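Local coordinates for protein maleylpyruvate isomerase (Ralstonia sp., PDB 2V6K) that catalyses the glutathione-dependent isomerization of maleylpyruvate to fumarylpyruvate in naphthalene degradation, working as a homodimeric zeta-class member of the glutathione S-transferase superfamily, at residues A[17-22]-A[165-170]; A[154-157]-A[161-164]. All coordinates share one frame; numbering follows the deposited sequence.

From the N terminus the chain first enters the thioredoxin-like half of the glutathione S-transferase fold, where helix 12-24 supplies residues 17-22. Some 140 residues later, helix 164-178 of the all-helical half returns to pack on it, and interaction 1 thereby closes a long loop that joins the two domains. Interaction 2 is a short-range closure lying wholly within that span: residues 154-157 and 161-164, both in the loop between helices 125-149 and 164-178, fold back on each other with three residues between them. Segments 165-170 and 154-157 touch chiefly through Asp166, whose carboxylate reaches back to Ser157, so interaction 2 probably helps to fix the start of the helix used in interaction 1.

Interaction 1. Residues A[17-22]-A[165-170]; sequences LRIALN and ADCYLV
Ile19 and Cys167 meet at the interface between the two domains of the glutathione S-transferase fold, where helix 12-24 of the thioredoxin-like domain packs against helix 164-178 of the helical domain. The axes of the two segments run at 143° to each other, roughly antiparallel but clearly skewed, with a closest approach of 8.8 Å. Ile19 and Cys167 fill most of the space between the helices, with Ala20 and Val170 at the margin. Ile19 and Cys167 both start their side chains toward the opposite helix, and their CA atoms lie 5.8 Å apart. Ile19 uses its two branches differently. CG2, the methyl anti to the backbone N, sits 3.7 Å from Cys167 SG. The longer branch starts beside the backbone N (chi1 -62°) and then extends (chi2 164°), which carries CD1 away from the sulfur to the backbone of Cys167, near its O and CA, and on toward Val170, whose CB it approaches to 4.2 Å. Ala20 borders the sulfur on the next step of the helix, its CB 4.1 Å from Cys167 SG, so the sulfur is received by two consecutive residues. No hydrogen bond links the segments, and the join rests on apolar contact. Around it, Ile19 also touches Phe202 and Ala205, while Val170, partly exposed, leans on Asp193 and Cys196; helices 187-196 and 200-205 thus border the contact as well. Part of the glutathione site, Ser11, Gly12 and Thr13, lies at the start of helix 12-24, but the side chain of Cys167 remains about 11 Å from the bound substrate analogue. One polar atom is buried here without a hydrogen-bonding partner: Cys167 O, with the methyl CD1 of Ile19 at 3.7 Å.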
# COMPACT_ATOMS: atom_id res chain seq x y z
N LEU A 17 -7.43 -8.93 -7.01
CA LEU A 17 -8.04 -8.30 -8.17
C LEU A 17 -9.10 -9.20 -8.81
O LEU A 17 -10.15 -8.71 -9.26
CB LEU A 17 -6.97 -7.87 -9.17
CG LEU A 17 -7.46 -7.23 -10.47
CD1 LEU A 17 -8.42 -6.07 -10.21
CD2 LEU A 17 -6.28 -6.74 -11.28
N ARG A 18 -8.86 -10.51 -8.84
CA ARG A 18 -9.86 -11.43 -9.38
C ARG A 18 -11.17 -11.34 -8.61
O ARG A 18 -12.24 -11.38 -9.21
CB ARG A 18 -9.36 -12.87 -9.40
CG ARG A 18 -8.27 -13.14 -10.44
CD ARG A 18 -7.94 -14.63 -10.57
NE ARG A 18 -7.59 -15.30 -9.32
CZ ARG A 18 -6.35 -15.68 -8.97
NH1 ARG A 18 -5.31 -15.42 -9.76
NH2 ARG A 18 -6.17 -16.30 -7.82
N ILE A 19 -11.09 -11.21 -7.29
CA ILE A 19 -12.31 -11.08 -6.48
C ILE A 19 -13.09 -9.83 -6.91
O ILE A 19 -14.29 -9.90 -7.13
CB ILE A 19 -12.03 -11.03 -4.96
CG1 ILE A 19 -11.38 -12.33 -4.47
CG2 ILE A 19 -13.33 -10.78 -4.20
CD1 ILE A 19 -10.72 -12.21 -3.09
N ALA A 20 -12.39 -8.70 -7.02
CA ALA A 20 -13.04 -7.44 -7.40
C ALA A 20 -13.67 -7.53 -8.79
O ALA A 20 -14.82 -7.12 -8.97
CB ALA A 20 -12.04 -6.30 -7.33
N LEU A 21 -12.94 -8.08 -9.75
CA LEU A 21 -13.48 -8.27 -11.10
C LEU A 21 -14.73 -9.14 -11.08
O LEU A 21 -15.72 -8.81 -11.74
CB LEU A 21 -12.43 -8.87 -12.04
CG LEU A 21 -11.29 -7.93 -12.46
CD1 LEU A 21 -10.11 -8.73 -12.94
CD2 LEU A 21 -11.76 -6.97 -13.54
N ASN A 22 -14.68 -10.24 -10.33
CA ASN A 22 -15.82 -11.15 -10.26
C ASN A 22 -17.03 -10.52 -9.58
O ASN A 22 -18.17 -10.72 -10.02
CB ASN A 22 -15.45 -12.46 -9.55
CG ASN A 22 -14.45 -13.28 -10.32
OD1 ASN A 22 -14.09 -12.96 -11.45
ND2 ASN A 22 -13.97 -14.35 -9.69
N ALA A 165 -12.29 -4.06 1.08
CA ALA A 165 -11.50 -4.59 2.20
C ALA A 165 -11.49 -6.12 2.19
O ALA A 165 -10.45 -6.75 2.42
CB ALA A 165 -12.01 -4.06 3.54
N ASP A 166 -12.63 -6.73 1.88
CA ASP A 166 -12.71 -8.19 1.80
C ASP A 166 -11.88 -8.74 0.65
O ASP A 166 -11.34 -9.85 0.75
CB ASP A 166 -14.17 -8.64 1.65
CG ASP A 166 -15.05 -8.13 2.75
OD1 ASP A 166 -14.73 -8.36 3.94
OD2 ASP A 166 -16.08 -7.50 2.43
N CYS A 167 -11.79 -7.98 -0.43
CA CYS A 167 -10.94 -8.37 -1.56
C CYS A 167 -9.49 -8.49 -1.15
O CYS A 167 -8.78 -9.34 -1.67
CB CYS A 167 -11.06 -7.38 -2.72
SG CYS A 167 -12.70 -7.25 -3.44
N TYR A 168 -9.05 -7.64 -0.22
CA TYR A 168 -7.69 -7.71 0.30
C TYR A 168 -7.56 -8.77 1.39
O TYR A 168 -6.54 -9.47 1.45
CB TYR A 168 -7.27 -6.37 0.90
CG TYR A 168 -6.94 -5.25 -0.07
CD1 TYR A 168 -5.65 -4.72 -0.12
CD2 TYR A 168 -7.93 -4.66 -0.86
CE1 TYR A 168 -5.34 -3.66 -0.95
CE2 TYR A 168 -7.62 -3.59 -1.70
CZ TYR A 168 -6.33 -3.09 -1.73
OH TYR A 168 -6.02 -2.01 -2.53
N LEU A 169 -8.55 -8.88 2.27
CA LEU A 169 -8.44 -9.77 3.42
C LEU A 169 -8.37 -11.25 3.03
O LEU A 169 -7.53 -12.00 3.54
CB LEU A 169 -9.58 -9.54 4.41
CG LEU A 169 -9.53 -10.43 5.66
CD1 LEU A 169 -8.34 -10.05 6.54
CD2 LEU A 169 -10.85 -10.33 6.43
N VAL A 170 -9.27 -11.67 2.14
CA VAL A 170 -9.38 -13.08 1.81
C VAL A 170 -8.06 -13.69 1.28
O VAL A 170 -7.62 -14.72 1.78
CB VAL A 170 -10.62 -13.36 0.92
CG1 VAL A 170 -10.56 -14.73 0.29
CG2 VAL A 170 -11.88 -13.22 1.76

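Interaction 2. Residues A[154-157]-A[161-164]; sequences GRYS and TPTL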
# COMPACT_ATOMS: atom_id res chain seq x y z
N GLY A 154 -21.76 -6.28 9.77
CA GLY A 154 -22.46 -7.55 9.58
C GLY A 154 -21.49 -8.69 9.34
O GLY A 154 -20.53 -8.88 10.10
N ARG A 155 -21.72 -9.45 8.27
CA ARG A 155 -20.95 -10.66 7.96
C ARG A 155 -19.56 -10.40 7.41
O ARG A 155 -18.70 -11.28 7.42
CB ARG A 155 -21.72 -11.53 6.95
CG ARG A 155 -23.03 -12.08 7.47
CD ARG A 155 -23.91 -12.59 6.34
NE ARG A 155 -24.41 -11.50 5.49
CZ ARG A 155 -25.08 -11.67 4.36
NH1 ARG A 155 -25.36 -12.89 3.91
NH2 ARG A 155 -25.48 -10.61 3.67
N TYR A 156 -19.34 -9.19 6.90
CA TYR A 156 -18.11 -8.89 6.17
C TYR A 156 -17.24 -7.89 6.92
O TYR A 156 -17.54 -7.56 8.07
CB TYR A 156 -18.45 -8.43 4.75
CG TYR A 156 -19.38 -9.41 4.06
CD1 TYR A 156 -18.91 -10.64 3.60
CD2 TYR A 156 -20.73 -9.12 3.91
CE1 TYR A 156 -19.76 -11.55 2.98
CE2 TYR A 156 -21.59 -10.03 3.29
CZ TYR A 156 -21.11 -11.24 2.84
OH TYR A 156 -21.97 -12.13 2.24
N SER A 157 -16.17 -7.41 6.30
CA SER A 157 -15.26 -6.50 6.99
C SER A 157 -15.92 -5.19 7.39
O SER A 157 -15.58 -4.59 8.40
CB SER A 157 -14.03 -6.19 6.14
OG SER A 157 -13.23 -7.34 5.93
N THR A 161 -22.39 -6.05 3.20
CA THR A 161 -22.08 -6.40 1.81
C THR A 161 -20.56 -6.49 1.66
O THR A 161 -19.82 -5.83 2.40
CB THR A 161 -22.63 -5.37 0.81
OG1 THR A 161 -22.02 -4.10 1.05
CG2 THR A 161 -24.15 -5.24 0.92
N PRO A 162 -20.08 -7.32 0.72
CA PRO A 162 -18.64 -7.33 0.47
C PRO A 162 -18.15 -5.96 0.01
O PRO A 162 -18.86 -5.26 -0.72
CB PRO A 162 -18.47 -8.36 -0.64
CG PRO A 162 -19.69 -9.22 -0.54
CD PRO A 162 -20.79 -8.30 -0.13
N THR A 163 -16.96 -5.58 0.45
CA THR A 163 -16.33 -4.33 0.04
C THR A 163 -14.91 -4.63 -0.42
O THR A 163 -14.44 -5.78 -0.33
CB THR A 163 -16.26 -3.29 1.18
OG1 THR A 163 -15.47 -3.82 2.26
CG2 THR A 163 -17.66 -2.92 1.68
N LEU A 164 -14.20 -3.62 -0.89
CA LEU A 164 -12.83 -3.89 -1.31
C LEU A 164 -11.94 -4.37 -0.17
O LEU A 164 -10.96 -5.07 -0.41
CB LEU A 164 -12.20 -2.76 -2.13
CG LEU A 164 -12.02 -1.34 -1.62
CD1 LEU A 164 -10.88 -1.24 -0.62
CD2 LEU A 164 -11.76 -0.43 -2.82
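Tyr156 turns one face of its ring onto Pro162, and this is the dense half of the contact. Pro162 CD stands 4.2 Å from the centroid of the Tyr156 ring and only 19° off the ring normal, a CH-pi contact over the face. Farther toward the rim, Pro162 N lies above the same face. The approach continues into the backbone before the proline: Tyr156 CD2 is 3.5 Å from Thr161 C, which it meets obliquely. With CG beside its own backbone N (chi1 -52°), the tyrosine lays its ring alongside the proline, both side chains pointing the same way. Its other face is covered by the preceding residue, Arg155 CB sitting 3.9 Å above the plane of the Tyr156 ring and over its centre. The aromatic ring is therefore packed from two sides by near neighbours in sequence. The loop leads into helix 164-178 of the glutathione S-transferase helical domain, and Thr163 is its N-cap. The sequence from Thr163 to Asp166 fits the Ser/Thr-x-x-Asp N-capping box of this superfamily. The Asp half is made, Asp166 OD2 accepting from Thr163 N, while Thr163 OG1 bonds weakly to Ala165 N. The other carboxylate oxygen, Asp166 OD1, makes a probable hydrogen bond with Ser157 OG, tying residues 154-157 to the first turn of the helix; Ser157 OG also bonds to Tyr143 OH. Beyond the ring the contact thins toward solvent. Thr161 is exposed, and its side chain sets off away from 154-157, leaving the main chain to do the touching. Arg155, likewise exposed, curls back so that Tyr156 OH lies over one face of its guanidinium, while Arg155 NE forms a salt bridge with Asp160 OD1.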